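Side-chain contacts in endo alpha-1,4 polygalactosaminidase (PDB 6OJ1), which cleaves alpha-1,4-linked galactosamine polymers at internal positions and can disrupt microbial biofilms: residues 107-110 with 116-119; 201-206 with 218-223; 74-79 with 141-146. All coordinates share one frame; numbering follows the deposited sequence.

Contact 1 of 3, residues 107-110 with 116-119; sequences GHDL and EKWL
Gly107 to Asp109 and Glu116 to Trp118 pair as the two arms of a beta hairpin, strands 106-109 and 116-119, in a small antiparallel sheet whose third strand, 90-92, lies on the far side of 116-119. The backbone rungs are Gly107 N to Trp118 O (2.7 Å), Trp118 N to His108 O (2.9 Å) and Leu110 N to Glu116 O (2.9 Å). Between them Asp109 and Lys117 form a non-hydrogen-bonded pair. Their side chains run alongside each other, and the Lys117 chain, extended to CE, bends at its last torsion (chi4 -70°) to bring NZ to Asp109 OD1 at 2.7 Å, a salt bridge in which NZ meets OD1 almost along its C-O axis. Leu110 CD1 sits over one face of Trp118, 3.4 Å from the centroid of the five-membered ring and 4° off its normal, a CH-pi contact. CD2, the other branch, lies 3.7 Å from Glu116 OE1, which is hydrogen-bonded to Ser90 OG. On the 106-109 arm, His108 ND1 is hydrogen-bonded to Asp156 OD1. The chemistry divides by exposure: the ionic pair joins the arms where both residues are partly exposed, while the methyl-on-indole contact anchors Leu110 against a buried tryptophan.

Contact 2 of 3, residues 201-206 with 218-223; sequences QWSVNE and AVFPQN. With K (potassium ion), chain H.
Ser203 CB lies over the centre of the Phe220 ring, 3.6 Å from its centroid and 12° off the normal, so a polar residue makes a CH-pi contact through its methylene. With OG swung anti to the backbone N (chi1 164°), the hydroxyl is directed off the ring and the methylene is left facing it. A second touch comes from the backbone: Trp202 O approaches Phe220 CE2 obliquely at 3.4 Å. No hydrogen bond crosses between the two segments. Phe220 belongs to a short, weakly bonded helix, 219-222, in the connection that leads from strand 202-206 to its parallel neighbour 227-231, a beta-alpha-beta crossover of the (beta/alpha) barrel; its ring also rests on Val227 of that next strand. The helical turn is tied at its end by Asn223 ND2, which donates to Val219 O at 2.7 Å along a nearly straight bond (174°). Ser203 is fixed by backbone bonds to Pro226 and Phe228, and Tyr217 packs on its side chain. Trp202 leaves the strand on the side away from Phe220, and its indole meets Phe228 edge-to-face. At the far end of the strand Glu206 OE1 lies 3.2 Å from the potassium ion, a long contact. Five waters surround the ion as well, water 5 at 2.7 Å from it. Glu206 OE2 accepts a hydrogen bond from water 1 at 2.7 Å and is also hydrogen-bonded to Tyr232 OH.

Contact 3 of 3, residues 74-79 with 141-146; sequences GLQRAG and GCDGVD
Gln76, Asp143 and Gly141 carry this contact, in which a helix of the (beta/alpha) barrel reaches across to the loop that leads into strand 144-148. Gln76 lies in the last turn of helix 69-77, and its amide nitrogen is the one atom that makes both bonds. NE2 donates to Gly141 O at 2.8 Å and to Asp143 OD2 at 2.9 Å, spending one N-H on each; both acceptors lie close to the amide plane, so the two bonds together fix the rotation of the amide. CG stands anti to the carbonyl carbon (chi1 -64°) and the chain is extended beyond it, which carries the amide away from the helix and toward the loop. Asp143 comes from the opposite direction, its carboxylate plane turned 62° from the amide, and OD2 is met from above that plane instead of within it. The same OD2 also accepts a hydrogen bond from Val82 N in strand 81-87, which lies beside strand 144-148 in the sheet. One carboxylate oxygen thus joins the helix to the start of the strand that follows it.

Gly141 offers only backbone. It has positive phi and ends helix 124-140 in a Schellman motif, and its carbonyl O is the acceptor for Gln76. The Gln76 helix stops in the same way, with Gly79 as the C-prime residue, so a glycine terminates the helix on each side of the contact. Next in the loop, Cys142 turns away from Gln76 and is joined by a disulfide to Cys84, a covalent tie between the loop and strand 81-87. At the end of the Gln76 helix, the backbone O of Gln76 takes a hydrogen bond from Gly79 N at 2.9 Å.

Overall arrangement
Contact 2 is buried; contacts 1 and 3 lie at the surface, on opposite sides of the chain's centre, with their centres about 30 Å apart. Contacts 2 and 3 both reach the large barrel sheet, on strands separated by 183-187, and they touch where Trp202 CZ2 packs 3.3 Å from Val145 O and Val204 CG2 lies near Asp146 OD1. Contact 1 belongs to the separate three-stranded sheet and touches neither, although the Leu110 side chain comes within about 7 Å of the potassium ion at Glu206. The chemistry follows location: strand pairing and a salt bridge in the hairpin, a methylene on an aromatic face in the interior, and a shared amide donor where helix meets loop.

Contact 1 of 3, residues 107-110 with 116-119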
ATOM      1  N   GLY A 107       0.868  19.753  -5.612  1.00 23.41           N
ATOM      2  CA  GLY A 107       0.666  20.556  -4.415  1.00 20.17           C
ATOM      3  C   GLY A 107       1.930  20.688  -3.575  1.00 27.51           C
ATOM      4  O   GLY A 107       3.036  20.790  -4.117  1.00 24.81           O
ATOM      5  N   HIS A 108       1.777  20.693  -2.252  1.00 22.20           N
ATOM      6  CA  HIS A 108       2.874  20.927  -1.325  1.00 23.88           C
ATOM      7  C   HIS A 108       3.767  19.687  -1.199  1.00 21.57           C
ATOM      8  O   HIS A 108       3.358  18.557  -1.488  1.00 22.74           O
ATOM      9  CB  HIS A 108       2.338  21.301   0.061  1.00 26.56           C
ATOM     10  CG  HIS A 108       1.709  22.658   0.136  1.00 27.27           C
ATOM     11  ND1 HIS A 108       0.967  23.073   1.220  1.00 31.44           N
ATOM     12  CD2 HIS A 108       1.726  23.703  -0.727  1.00 31.89           C
ATOM     13  CE1 HIS A 108       0.552  24.313   1.022  1.00 31.73           C
ATOM     14  NE2 HIS A 108       0.999  24.717  -0.153  1.00 32.94           N
ATOM     15  N   ASP A 109       4.999  19.911  -0.738  1.00 28.49           N
ATOM     16  CA  ASP A 109       5.893  18.796  -0.440  1.00 27.70           C
ATOM     17  C   ASP A 109       5.293  17.906   0.640  1.00 29.46           C
ATOM     18  O   ASP A 109       4.611  18.378   1.552  1.00 30.31           O
ATOM     19  CB  ASP A 109       7.251  19.293   0.052  1.00 30.80           C
ATOM     20  CG  ASP A 109       7.952  20.174  -0.945  1.00 40.43           C
ATOM     21  OD1 ASP A 109       7.623  20.092  -2.141  1.00 35.84           O
ATOM     22  OD2 ASP A 109       8.839  20.949  -0.527  1.00 46.54           O
ATOM     23  N   LEU A 110       5.590  16.608   0.565  1.00 26.36           N
ATOM     24  CA  LEU A 110       5.126  15.708   1.615  1.00 33.92           C
ATOM     25  C   LEU A 110       5.810  15.997   2.954  1.00 37.55           C
ATOM     26  O   LEU A 110       5.150  16.000   3.997  1.00 42.68           O
ATOM     27  CB  LEU A 110       5.312  14.249   1.197  1.00 29.15           C
ATOM     28  CG  LEU A 110       4.015  13.596   0.720  1.00 26.92           C
ATOM     29  CD1 LEU A 110       3.529  14.246  -0.572  1.00 25.58           C
ATOM     30  CD2 LEU A 110       4.157  12.101   0.528  1.00 29.54           C
ATOM     31  N   GLU A 116       9.102  14.927  -3.448  1.00 31.04           N
ATOM     32  CA  GLU A 116       7.822  14.245  -3.319  1.00 21.54           C
ATOM     33  C   GLU A 116       6.753  15.258  -2.933  1.00 19.14           C
ATOM     34  O   GLU A 116       6.901  15.963  -1.928  1.00 24.18           O
ATOM     35  CB  GLU A 116       7.871  13.113  -2.291  1.00 27.65           C
ATOM     36  CG  GLU A 116       6.731  12.156  -2.489  1.00 25.99           C
ATOM     37  CD  GLU A 116       6.897  10.833  -1.780  1.00 35.35           C
ATOM     38  OE1 GLU A 116       5.989   9.985  -1.927  1.00 21.89           O
ATOM     39  OE2 GLU A 116       7.919  10.636  -1.090  1.00 41.02           O
ATOM     40  N   LYS A 117       5.692  15.314  -3.737  1.00 20.79           N
ATOM     41  CA  LYS A 117       4.643  16.319  -3.618  1.00 22.66           C
ATOM     42  C   LYS A 117       3.262  15.680  -3.696  1.00 18.44           C
ATOM     43  O   LYS A 117       3.051  14.700  -4.411  1.00 20.92           O
ATOM     44  CB  LYS A 117       4.755  17.376  -4.729  1.00 22.14           C
ATOM     45  CG  LYS A 117       6.021  18.208  -4.702  1.00 24.19           C
ATOM     46  CD  LYS A 117       5.981  19.267  -5.793  1.00 26.59           C
ATOM     47  CE  LYS A 117       7.304  20.029  -5.880  1.00 40.55           C
ATOM     48  NZ  LYS A 117       7.500  20.915  -4.702  1.00 42.98           N
ATOM     49  N   TRP A 118       2.301  16.282  -2.983  1.00 18.02           N
ATOM     50  CA  TRP A 118       0.916  15.844  -3.065  1.00 17.04           C
ATOM     51  C   TRP A 118       0.355  16.078  -4.469  1.00 22.84           C
ATOM     52  O   TRP A 118       0.679  17.069  -5.125  1.00 21.53           O
ATOM     53  CB  TRP A 118       0.077  16.583  -2.010  1.00 17.41           C
ATOM     54  CG  TRP A 118       0.410  16.141  -0.611  1.00 21.22           C
ATOM     55  CD1 TRP A 118       1.114  16.842   0.338  1.00 23.50           C
ATOM     56  CD2 TRP A 118       0.098  14.875  -0.027  1.00 22.15           C
ATOM     57  NE1 TRP A 118       1.232  16.090   1.491  1.00 22.35           N
ATOM     58  CE2 TRP A 118       0.616  14.879   1.289  1.00 18.51           C
ATOM     59  CE3 TRP A 118      -0.585  13.735  -0.485  1.00 20.05           C
ATOM     60  CZ2 TRP A 118       0.473  13.791   2.152  1.00 23.24           C
ATOM     61  CZ3 TRP A 118      -0.722  12.650   0.376  1.00 20.63           C
ATOM     62  CH2 TRP A 118      -0.191  12.687   1.680  1.00 18.23           C
ATOM     63  N   LEU A 119      -0.485  15.153  -4.935  1.00 16.03           N
ATOM     64  CA  LEU A 119      -1.123  15.272  -6.241  1.00 15.05           C
ATOM     65  C   LEU A 119      -2.555  15.767  -6.113  1.00 17.73           C
ATOM     66  O   LEU A 119      -3.258  15.452  -5.150  1.00 19.35           O
ATOM     67  CB  LEU A 119      -1.148  13.932  -6.964  1.00 14.43           C
ATOM     68  CG  LEU A 119       0.233  13.413  -7.352  1.00 16.94           C
ATOM     69  CD1 LEU A 119       0.089  12.012  -7.942  1.00 19.12           C
ATOM     70  CD2 LEU A 119       0.887  14.395  -8.315  1.00 16.36           C
TER

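Contact 2 of 3, residues 201-206 with 218-223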
ATOM      1  N   GLN A 201      -9.940  -5.304  -1.428  1.00 19.48           N
ATOM      2  CA  GLN A 201      -9.666  -6.682  -1.032  1.00 24.20           C
ATOM      3  C   GLN A 201      -8.847  -6.778   0.254  1.00 23.57           C
ATOM      4  O   GLN A 201      -8.731  -7.878   0.813  1.00 21.37           O
ATOM      5  CB  GLN A 201      -8.947  -7.447  -2.162  1.00 21.18           C
ATOM      6  CG  GLN A 201      -9.861  -7.846  -3.349  1.00 22.74           C
ATOM      7  CD  GLN A 201     -10.465  -6.665  -4.070  1.00 20.18           C
ATOM      8  OE1 GLN A 201      -9.767  -5.901  -4.736  1.00 22.77           O
ATOM      9  NE2 GLN A 201     -11.776  -6.515  -3.962  1.00 22.43           N
ATOM     10  N   TRP A 202      -8.289  -5.669   0.732  1.00 21.24           N
ATOM     11  CA  TRP A 202      -7.536  -5.647   1.984  1.00 19.62           C
ATOM     12  C   TRP A 202      -7.358  -4.201   2.421  1.00 20.36           C
ATOM     13  O   TRP A 202      -7.678  -3.257   1.692  1.00 20.39           O
ATOM     14  CB  TRP A 202      -6.150  -6.292   1.837  1.00 17.86           C
ATOM     15  CG  TRP A 202      -5.321  -5.642   0.758  1.00 17.74           C
ATOM     16  CD1 TRP A 202      -4.623  -4.463   0.841  1.00 16.63           C
ATOM     17  CD2 TRP A 202      -5.123  -6.126  -0.576  1.00 19.84           C
ATOM     18  NE1 TRP A 202      -3.996  -4.193  -0.360  1.00 19.37           N
ATOM     19  CE2 TRP A 202      -4.296  -5.193  -1.247  1.00 21.09           C
ATOM     20  CE3 TRP A 202      -5.569  -7.258  -1.273  1.00 21.61           C
ATOM     21  CZ2 TRP A 202      -3.891  -5.365  -2.571  1.00 15.32           C
ATOM     22  CZ3 TRP A 202      -5.171  -7.424  -2.592  1.00 20.97           C
ATOM     23  CH2 TRP A 202      -4.348  -6.484  -3.225  1.00 16.84           C
ATOM     24  N   SER A 203      -6.787  -4.052   3.611  1.00 19.29           N
ATOM     25  CA  SER A 203      -6.181  -2.825   4.102  1.00 17.68           C
ATOM     26  C   SER A 203      -4.676  -3.035   4.212  1.00 20.77           C
ATOM     27  O   SER A 203      -4.226  -4.097   4.645  1.00 20.58           O
ATOM     28  CB  SER A 203      -6.752  -2.463   5.484  1.00 17.84           C
ATOM     29  OG  SER A 203      -5.928  -1.509   6.142  1.00 21.91           O
ATOM     30  N   VAL A 204      -3.890  -2.042   3.813  1.00 19.61           N
ATOM     31  CA  VAL A 204      -2.500  -1.954   4.255  1.00 17.78           C
ATOM     32  C   VAL A 204      -2.462  -0.866   5.316  1.00 21.50           C
ATOM     33  O   VAL A 204      -2.822   0.288   5.040  1.00 20.73           O
ATOM     34  CB  VAL A 204      -1.527  -1.638   3.104  1.00 18.79           C
ATOM     35  CG1 VAL A 204      -0.127  -1.374   3.675  1.00 20.18           C
ATOM     36  CG2 VAL A 204      -1.457  -2.797   2.096  1.00 17.27           C
ATOM     37  N   ASN A 205      -2.065  -1.230   6.540  1.00 19.02           N
ATOM     38  CA  ASN A 205      -2.016  -0.283   7.641  1.00 18.87           C
ATOM     39  C   ASN A 205      -0.599  -0.130   8.161  1.00 21.21           C
ATOM     40  O   ASN A 205       0.120  -1.122   8.340  1.00 22.48           O
ATOM     41  CB  ASN A 205      -2.901  -0.708   8.800  1.00 22.64           C
ATOM     42  CG  ASN A 205      -2.693   0.171  10.004  1.00 23.36           C
ATOM     43  OD1 ASN A 205      -1.890  -0.141  10.872  1.00 24.05           O
ATOM     44  ND2 ASN A 205      -3.355   1.325  10.019  1.00 22.83           N
ATOM     45  N   GLU A 206      -0.215   1.110   8.440  1.00 18.54           N
ATOM     46  CA  GLU A 206       1.016   1.395   9.170  1.00 20.38           C
ATOM     47  C   GLU A 206       0.683   1.902  10.568  1.00 23.08           C
ATOM     48  O   GLU A 206      -0.052   2.881  10.718  1.00 23.25           O
ATOM     49  CB  GLU A 206       1.857   2.429   8.432  1.00 19.12           C
ATOM     50  CG  GLU A 206       2.431   1.914   7.126  1.00 18.12           C
ATOM     51  CD  GLU A 206       2.977   3.035   6.291  1.00 23.99           C
ATOM     52  OE1 GLU A 206       2.201   3.962   5.966  1.00 19.44           O
ATOM     53  OE2 GLU A 206       4.184   2.998   5.972  1.00 23.25           O
ATOM     54  N   ALA A 218      -9.881  -2.948  12.022  1.00 31.68           N
ATOM     55  CA  ALA A 218     -10.365  -4.297  12.291  1.00 35.97           C
ATOM     56  C   ALA A 218     -11.657  -4.626  11.557  1.00 36.03           C
ATOM     57  O   ALA A 218     -12.033  -5.802  11.511  1.00 32.84           O
ATOM     58  CB  ALA A 218     -10.562  -4.490  13.797  1.00 35.40           C
ATOM     59  N   VAL A 219     -12.344  -3.632  10.984  1.00 29.95           N
ATOM     60  CA  VAL A 219     -13.537  -3.914  10.192  1.00 25.97           C
ATOM     61  C   VAL A 219     -13.206  -4.720   8.936  1.00 26.19           C
ATOM     62  O   VAL A 219     -14.074  -5.416   8.398  1.00 31.78           O
ATOM     63  CB  VAL A 219     -14.272  -2.591   9.843  1.00 30.06           C
ATOM     64  CG1 VAL A 219     -13.399  -1.671   8.995  1.00 28.17           C
ATOM     65  CG2 VAL A 219     -15.582  -2.871   9.136  1.00 46.59           C
ATOM     66  N   PHE A 220     -11.953  -4.678   8.465  1.00 25.25           N
ATOM     67  CA  PHE A 220     -11.605  -5.482   7.293  1.00 28.64           C
ATOM     68  C   PHE A 220     -11.712  -6.968   7.600  1.00 35.01           C
ATOM     69  O   PHE A 220     -12.474  -7.669   6.910  1.00 32.68           O
ATOM     70  CB  PHE A 220     -10.226  -5.075   6.759  1.00 29.19           C
ATOM     71  CG  PHE A 220     -10.246  -3.833   5.908  1.00 25.31           C
ATOM     72  CD1 PHE A 220     -10.159  -2.575   6.493  1.00 27.56           C
ATOM     73  CD2 PHE A 220     -10.385  -3.925   4.524  1.00 23.37           C
ATOM     74  CE1 PHE A 220     -10.188  -1.428   5.721  1.00 21.29           C
ATOM     75  CE2 PHE A 220     -10.407  -2.774   3.733  1.00 24.32           C
ATOM     76  CZ  PHE A 220     -10.310  -1.528   4.327  1.00 23.13           C
ATOM     77  N   PRO A 221     -11.012  -7.518   8.604  1.00 32.91           N
ATOM     78  CA  PRO A 221     -11.188  -8.952   8.885  1.00 31.49           C
ATOM     79  C   PRO A 221     -12.579  -9.306   9.368  1.00 38.50           C
ATOM     80  O   PRO A 221     -13.033 -10.431   9.128  1.00 39.74           O
ATOM     81  CB  PRO A 221     -10.113  -9.244   9.948  1.00 32.83           C
ATOM     82  CG  PRO A 221      -9.742  -7.924  10.505  1.00 38.52           C
ATOM     83  CD  PRO A 221      -9.900  -6.950   9.396  1.00 30.90           C
ATOM     84  N   GLN A 222     -13.280  -8.379  10.026  1.00 34.68           N
ATOM     85  CA  GLN A 222     -14.678  -8.616  10.361  1.00 36.67           C
ATOM     86  C   GLN A 222     -15.520  -8.844   9.114  1.00 43.31           C
ATOM     87  O   GLN A 222     -16.575  -9.482   9.194  1.00 46.20           O
ATOM     88  CB  GLN A 222     -15.223  -7.444  11.189  1.00 38.72           C
ATOM     89  CG  GLN A 222     -14.596  -7.339  12.587  1.00 43.20           C
ATOM     90  CD  GLN A 222     -14.879  -6.015  13.303  1.00 48.90           C
ATOM     91  OE1 GLN A 222     -15.581  -5.144  12.786  1.00 42.63           O
ATOM     92  NE2 GLN A 222     -14.324  -5.867  14.503  1.00 56.83           N
ATOM     93  N   ASN A 223     -15.067  -8.354   7.958  1.00 38.30           N
ATOM     94  CA  ASN A 223     -15.712  -8.619   6.678  1.00 37.32           C
ATOM     95  C   ASN A 223     -14.895  -9.560   5.801  1.00 35.31           C
ATOM     96  O   ASN A 223     -15.034  -9.537   4.572  1.00 37.55           O
ATOM     97  CB  ASN A 223     -15.994  -7.308   5.949  1.00 43.83           C
ATOM     98  CG  ASN A 223     -17.072  -6.497   6.628  1.00 52.66           C
ATOM     99  OD1 ASN A 223     -18.252  -6.618   6.301  1.00 57.94           O
ATOM    100  ND2 ASN A 223     -16.678  -5.679   7.601  1.00 45.19           N
TER
HETATM  101  K     K H 418       3.985   6.387   4.928  1.00 95.07           K
HETATM  102  O   HOH W   1       4.399   3.490   3.290  1.00 29.58           O
HETATM  103  O   HOH W   2       6.080   5.317   6.343  1.00 41.13           O
HETATM  104  O   HOH W   3       4.786   6.124   2.046  1.00 32.59           O
HETATM  105  O   HOH W   4       2.455   8.661   5.233  1.00 46.82           O
HETATM  106  O   HOH W   5       1.762   6.419   3.328  1.00 29.44           O

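Contact 3 of 3, residues 74-79 with 141-146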
ATOM      1  N   GLY A  74       8.556 -15.196 -11.202  1.00 29.93           N
ATOM      2  CA  GLY A  74       9.298 -16.141 -10.378  1.00 34.62           C
ATOM      3  C   GLY A  74       8.642 -16.371  -9.028  1.00 35.16           C
ATOM      4  O   GLY A  74       8.613 -17.500  -8.524  1.00 34.64           O
ATOM      5  N   LEU A  75       8.112 -15.301  -8.425  1.00 28.22           N
ATOM      6  CA  LEU A  75       7.349 -15.443  -7.189  1.00 29.28           C
ATOM      7  C   LEU A  75       6.098 -16.284  -7.412  1.00 26.60           C
ATOM      8  O   LEU A  75       5.786 -17.175  -6.615  1.00 29.07           O
ATOM      9  CB  LEU A  75       6.991 -14.061  -6.638  1.00 28.60           C
ATOM     10  CG  LEU A  75       8.140 -13.285  -5.976  1.00 27.76           C
ATOM     11  CD1 LEU A  75       7.750 -11.833  -5.764  1.00 22.94           C
ATOM     12  CD2 LEU A  75       8.561 -13.919  -4.647  1.00 29.60           C
ATOM     13  N   GLN A  76       5.384 -16.039  -8.514  1.00 26.59           N
ATOM     14  CA  GLN A  76       4.156 -16.781  -8.778  1.00 26.38           C
ATOM     15  C   GLN A  76       4.441 -18.245  -9.112  1.00 32.30           C
ATOM     16  O   GLN A  76       3.655 -19.132  -8.751  1.00 32.24           O
ATOM     17  CB  GLN A  76       3.381 -16.089  -9.896  1.00 28.86           C
ATOM     18  CG  GLN A  76       2.926 -14.674  -9.486  1.00 27.59           C
ATOM     19  CD  GLN A  76       2.583 -13.806 -10.678  1.00 31.43           C
ATOM     20  OE1 GLN A  76       3.055 -14.047 -11.789  1.00 27.24           O
ATOM     21  NE2 GLN A  76       1.740 -12.814 -10.462  1.00 25.17           N
ATOM     22  N   ARG A  77       5.553 -18.519  -9.799  1.00 32.09           N
ATOM     23  CA  ARG A  77       5.966 -19.902 -10.017  1.00 36.44           C
ATOM     24  C   ARG A  77       6.204 -20.626  -8.695  1.00 38.20           C
ATOM     25  O   ARG A  77       6.003 -21.844  -8.610  1.00 44.77           O
ATOM     26  CB  ARG A  77       7.222 -19.941 -10.887  1.00 35.45           C
ATOM     27  N   ALA A  78       6.625 -19.902  -7.658  1.00 36.00           N
ATOM     28  CA  ALA A  78       6.805 -20.479  -6.329  1.00 38.34           C
ATOM     29  C   ALA A  78       5.513 -20.523  -5.520  1.00 41.53           C
ATOM     30  O   ALA A  78       5.569 -20.844  -4.330  1.00 43.22           O
ATOM     31  CB  ALA A  78       7.867 -19.702  -5.546  1.00 34.12           C
ATOM     32  N   GLY A  79       4.368 -20.192  -6.123  1.00 34.57           N
ATOM     33  CA  GLY A  79       3.093 -20.253  -5.440  1.00 33.44           C
ATOM     34  C   GLY A  79       2.696 -19.001  -4.688  1.00 35.61           C
ATOM     35  O   GLY A  79       1.717 -19.035  -3.934  1.00 36.33           O
ATOM     36  N   GLY A 141       2.174  -8.578 -14.711  1.00 20.00           N
ATOM     37  CA  GLY A 141       1.629  -9.765 -14.092  1.00 20.94           C
ATOM     38  C   GLY A 141       1.264  -9.613 -12.635  1.00 21.51           C
ATOM     39  O   GLY A 141       1.001 -10.630 -11.981  1.00 23.48           O
ATOM     40  N   CYS A 142       1.233  -8.377 -12.113  1.00 22.68           N
ATOM     41  CA  CYS A 142       0.856  -8.133 -10.725  1.00 19.82           C
ATOM     42  C   CYS A 142      -0.500  -8.752 -10.419  1.00 23.23           C
ATOM     43  O   CYS A 142      -1.442  -8.631 -11.205  1.00 24.94           O
ATOM     44  CB  CYS A 142       0.798  -6.632 -10.439  1.00 17.84           C
ATOM     45  SG  CYS A 142       2.345  -5.752 -10.760  1.00 22.75           S
ATOM     46  N   ASP A 143      -0.600  -9.401  -9.261  1.00 19.69           N
ATOM     47  CA  ASP A 143      -1.885  -9.941  -8.822  1.00 21.68           C
ATOM     48  C   ASP A 143      -2.773  -8.860  -8.247  1.00 22.71           C
ATOM     49  O   ASP A 143      -4.001  -8.951  -8.341  1.00 21.32           O
ATOM     50  CB  ASP A 143      -1.675 -11.041  -7.783  1.00 21.91           C
ATOM     51  CG  ASP A 143      -0.965 -12.231  -8.360  1.00 31.19           C
ATOM     52  OD1 ASP A 143      -1.573 -12.920  -9.214  1.00 26.99           O
ATOM     53  OD2 ASP A 143       0.208 -12.471  -7.989  1.00 24.41           O
ATOM     54  N   GLY A 144      -2.169  -7.834  -7.663  1.00 18.16           N
ATOM     55  CA  GLY A 144      -2.917  -6.750  -7.059  1.00 19.54           C
ATOM     56  C   GLY A 144      -2.004  -5.552  -6.991  1.00 19.87           C
ATOM     57  O   GLY A 144      -0.818  -5.635  -7.316  1.00 17.51           O
ATOM     58  N   VAL A 145      -2.572  -4.422  -6.570  1.00 16.79           N
ATOM     59  CA  VAL A 145      -1.815  -3.180  -6.459  1.00 15.77           C
ATOM     60  C   VAL A 145      -2.076  -2.554  -5.095  1.00 16.13           C
ATOM     61  O   VAL A 145      -3.145  -2.734  -4.496  1.00 17.07           O
ATOM     62  CB  VAL A 145      -2.154  -2.182  -7.593  1.00 13.12           C
ATOM     63  CG1 VAL A 145      -1.690  -2.716  -8.970  1.00 17.04           C
ATOM     64  CG2 VAL A 145      -3.656  -1.870  -7.626  1.00 16.46           C
ATOM     65  N   ASP A 146      -1.085  -1.790  -4.620  1.00 15.68           N
ATOM     66  CA  ASP A 146      -1.085  -1.167  -3.294  1.00 17.45           C
ATOM     67  C   ASP A 146      -0.840   0.324  -3.501  1.00 16.67           C
ATOM     68  O   ASP A 146       0.314   0.781  -3.476  1.00 16.34           O
ATOM     69  CB  ASP A 146      -0.011  -1.822  -2.411  1.00 17.59           C
ATOM     70  CG  ASP A 146       0.183  -1.127  -1.069  1.00 16.66           C
ATOM     71  OD1 ASP A 146      -0.696  -0.355  -0.630  1.00 17.55           O
ATOM     72  OD2 ASP A 146       1.239  -1.352  -0.446  1.00 20.12           O
TER